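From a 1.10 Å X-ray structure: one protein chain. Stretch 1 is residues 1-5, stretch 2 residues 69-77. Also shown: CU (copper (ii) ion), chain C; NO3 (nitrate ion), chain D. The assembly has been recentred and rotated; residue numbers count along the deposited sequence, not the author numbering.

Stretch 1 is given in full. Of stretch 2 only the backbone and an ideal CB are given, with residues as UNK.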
# COMPACT_ATOMS: atom_id res chain seq x y z
N HIS A 1 11.08 9.41 -5.92
CA HIS A 1 10.27 9.37 -7.13
C HIS A 1 10.28 8.00 -7.79
O HIS A 1 11.25 7.58 -8.40
CB HIS A 1 10.74 10.43 -8.12
CG HIS A 1 10.31 11.79 -7.72
ND1 HIS A 1 10.43 12.25 -6.43
CD2 HIS A 1 9.70 12.77 -8.43
CE1 HIS A 1 9.94 13.47 -6.37
NE2 HIS A 1 9.49 13.81 -7.57
N TYR A 2 9.17 7.29 -7.64
CA TYR A 2 8.97 5.96 -8.21
C TYR A 2 7.48 5.68 -8.25
O TYR A 2 6.70 6.22 -7.46
CB TYR A 2 9.72 4.84 -7.42
CG TYR A 2 9.93 5.18 -5.97
CD1 TYR A 2 11.07 5.87 -5.56
CD2 TYR A 2 8.98 4.87 -5.01
CE1 TYR A 2 11.25 6.23 -4.24
CE2 TYR A 2 9.16 5.22 -3.67
CZ TYR A 2 10.30 5.90 -3.30
OH TYR A 2 10.48 6.27 -1.99
N THR A 3 7.11 4.85 -9.22
CA THR A 3 5.77 4.29 -9.29
C THR A 3 5.79 2.86 -8.76
O THR A 3 6.84 2.26 -8.55
CB THR A 3 5.29 4.26 -10.74
OG1 THR A 3 6.16 3.40 -11.47
CG2 THR A 3 5.27 5.66 -11.38
N PHE A 4 4.59 2.32 -8.58
CA PHE A 4 4.38 0.90 -8.28
C PHE A 4 3.47 0.32 -9.37
O PHE A 4 2.26 0.20 -9.19
CB PHE A 4 3.81 0.72 -6.87
CG PHE A 4 4.80 1.03 -5.80
CD1 PHE A 4 5.73 0.08 -5.42
CD2 PHE A 4 4.82 2.26 -5.16
CE1 PHE A 4 6.68 0.35 -4.46
CE2 PHE A 4 5.78 2.53 -4.19
CZ PHE A 4 6.70 1.57 -3.83
N PRO A 5 4.05 0.01 -10.54
CA PRO A 5 3.21 -0.21 -11.72
C PRO A 5 2.82 -1.66 -12.01
O PRO A 5 2.03 -1.89 -12.93
CB PRO A 5 4.09 0.31 -12.85
CG PRO A 5 5.48 -0.08 -12.39
CD PRO A 5 5.48 0.13 -10.90
N UNK A 69 13.92 1.65 -8.50
CA UNK A 69 13.96 1.11 -7.15
C UNK A 69 13.64 2.19 -6.12
O UNK A 69 13.96 3.34 -6.33
CB UNK A 69 15.33 0.49 -6.86
N UNK A 70 13.02 1.78 -5.03
CA UNK A 70 12.74 2.67 -3.91
C UNK A 70 14.05 3.20 -3.34
O UNK A 70 14.97 2.43 -3.07
CB UNK A 70 11.93 1.95 -2.83
N UNK A 71 14.13 4.51 -3.12
CA UNK A 71 15.36 5.10 -2.61
C UNK A 71 15.17 6.18 -1.57
O UNK A 71 16.15 6.67 -1.03
CB UNK A 71 16.16 5.68 -3.78
N UNK A 72 13.94 6.58 -1.27
CA UNK A 72 13.74 7.47 -0.13
C UNK A 72 13.60 6.62 1.12
O UNK A 72 13.12 5.49 1.06
CB UNK A 72 12.51 8.36 -0.33
N UNK A 73 14.00 7.17 2.28
CA UNK A 73 13.87 6.42 3.54
C UNK A 73 12.44 6.43 4.05
O UNK A 73 11.78 7.46 4.07
CB UNK A 73 14.80 7.00 4.61
N UNK A 74 11.97 5.27 4.50
CA UNK A 74 10.67 5.16 5.11
C UNK A 74 10.05 3.81 4.83
O UNK A 74 10.65 2.96 4.17
CB UNK A 74 9.75 6.28 4.62
N UNK A 75 8.83 3.61 5.35
CA UNK A 75 8.21 2.28 5.30
C UNK A 75 7.37 1.98 4.07
O UNK A 75 6.62 2.83 3.59
CB UNK A 75 7.33 2.10 6.54
N UNK A 76 7.49 0.75 3.59
CA UNK A 76 6.43 0.15 2.78
C UNK A 76 5.29 -0.32 3.67
O UNK A 76 5.52 -0.86 4.76
CB UNK A 76 6.97 -1.02 1.95
N UNK A 77 4.06 -0.16 3.18
CA UNK A 77 2.88 -0.73 3.84
C UNK A 77 1.94 -1.25 2.76
O UNK A 77 1.86 -0.68 1.67
CB UNK A 77 2.18 0.30 4.73
CU CU C . 11.25 11.25 -4.92
N NO3 D . 5.95 15.70 -7.13
O1 NO3 D . 5.70 16.93 -7.65
O2 NO3 D . 5.10 15.03 -6.32
O3 NO3 D . 7.10 15.12 -7.47

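At position 69 the CA-to-CB bond points away from stretch 1, and nothing of that stretch lies within 5.5 Å of the ideal CB. Stretch 1 sets no rule here, so most residues would serve. The deposited residue is Ser 69; its contribution is backbone, with O 3.9 Å from Tyr 2 CD1.

Position 70 lies across from Tyr 2, and its CA sits over one face of that ring, 4.0 Å from the centroid. The ideal CB, pointing sideways, is 4.3 Å from Tyr 2 CZ and 5.3 Å from Phe 4 CZ, so it looks onto two aromatic rings with no polar group to answer except the Tyr 2 hydroxyl. A compact aliphatic side chain, Val, Ile or Leu, would suit. It is Val 70. With chi1 in t, CG1 packs 3.9 Å from Tyr 2 CZ, while CG2 lies between the two rings, 3.9 Å from Phe 4 CZ and 4.0 Å from Tyr 2 CE2.

From position 71 the ideal CB is 5.0 Å from Tyr 2 CE1 and again points sideways, so a short side chain would stop short of the terminal amine of His 1. A long one could turn back past Tyr 2 toward that donor; Tyr, Gln or Glu are plausible. Tyr 71, with chi1 in p, does so. The edge of Tyr 2 meets its ring face, and Tyr 2 CD1 is 3.7 Å from Tyr 71 CE2. Beyond the ring, His 1 N donates a hydrogen bond to Tyr 71 OH at 3.1 Å. That hydroxyl also bonds a water that binds the copper.

Position 72 has the clearest demand. Its ideal CB points toward stretch 1, 3.4 Å from Tyr 2 OH and 5.6 Å from the CU already held by His 1 N and ND1. That distance suits His through NE2; an extended Glu would be at the limit of reach, and Asp or Cys would be too short. His 72 places NE2 2.0 Å from CU, alongside His 1 N at 2.1 Å. The 3.0 Å between His 1 N and His 72 NE2 is therefore no hydrogen bond; both atoms are ligands of one metal. This shared copper ties the two stretches together.

Position 73 points away and is free; phi of -78° admits proline, and it is Pro 73. At 74, phi/psi of 148/-179 would jam a CB against the preceding carbonyl O, which calls for glycine: Gly 74. Position 75 is out of reach, its phi of -90° again allowing Pro 75.

At 76 the CB points sideways with stretch 1 beyond 5.5 Å, so reaching the Phe 4 ring takes some length; Met, Leu or Phe could do it. Met 76, all three chi angles in m, brings CE within 3.7 Å of Phe 4 CE1. Position 77 is out of reach, and Gln 77 bonds elsewhere in the structure.

Stretch 2 (69-77) SVYHPGPMQ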
# COMPACT_ATOMS: atom_id res chain seq x y z
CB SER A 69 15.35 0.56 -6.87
OG SER A 69 15.67 -0.46 -7.83
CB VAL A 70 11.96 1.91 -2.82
CG1 VAL A 70 11.83 2.75 -1.55
CG2 VAL A 70 10.60 1.49 -3.33
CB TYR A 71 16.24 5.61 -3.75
CG TYR A 71 15.65 6.73 -4.56
CD1 TYR A 71 15.85 8.06 -4.21
CD2 TYR A 71 14.88 6.45 -5.67
CE1 TYR A 71 15.31 9.08 -4.97
CE2 TYR A 71 14.34 7.45 -6.43
CZ TYR A 71 14.55 8.77 -6.08
OH TYR A 71 14.00 9.76 -6.87
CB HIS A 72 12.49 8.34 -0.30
CG HIS A 72 12.52 9.25 -1.49
ND1 HIS A 72 13.52 10.18 -1.69
CD2 HIS A 72 11.65 9.41 -2.52
CE1 HIS A 72 13.26 10.86 -2.79
NE2 HIS A 72 12.14 10.41 -3.32
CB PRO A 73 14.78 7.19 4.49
CG PRO A 73 14.71 8.60 3.98
CD PRO A 73 14.65 8.47 2.49
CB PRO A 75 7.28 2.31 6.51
CG PRO A 75 6.86 3.74 6.58
CD PRO A 75 8.10 4.51 6.25
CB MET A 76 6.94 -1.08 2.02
CG MET A 76 7.95 -0.79 0.96
SD MET A 76 7.34 0.24 -0.40
CE MET A 76 5.98 -0.71 -0.99
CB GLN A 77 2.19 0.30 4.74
CG GLN A 77 3.16 1.11 5.58
CD GLN A 77 2.55 1.84 6.76
OE1 GLN A 77 3.19 1.97 7.80
NE2 GLN A 77 1.33 2.35 6.61
O HOH W 1 13.35 8.47 -9.95
O HOH W 2 13.45 12.07 -5.79
O HOH W 3 11.15 12.99 -3.85
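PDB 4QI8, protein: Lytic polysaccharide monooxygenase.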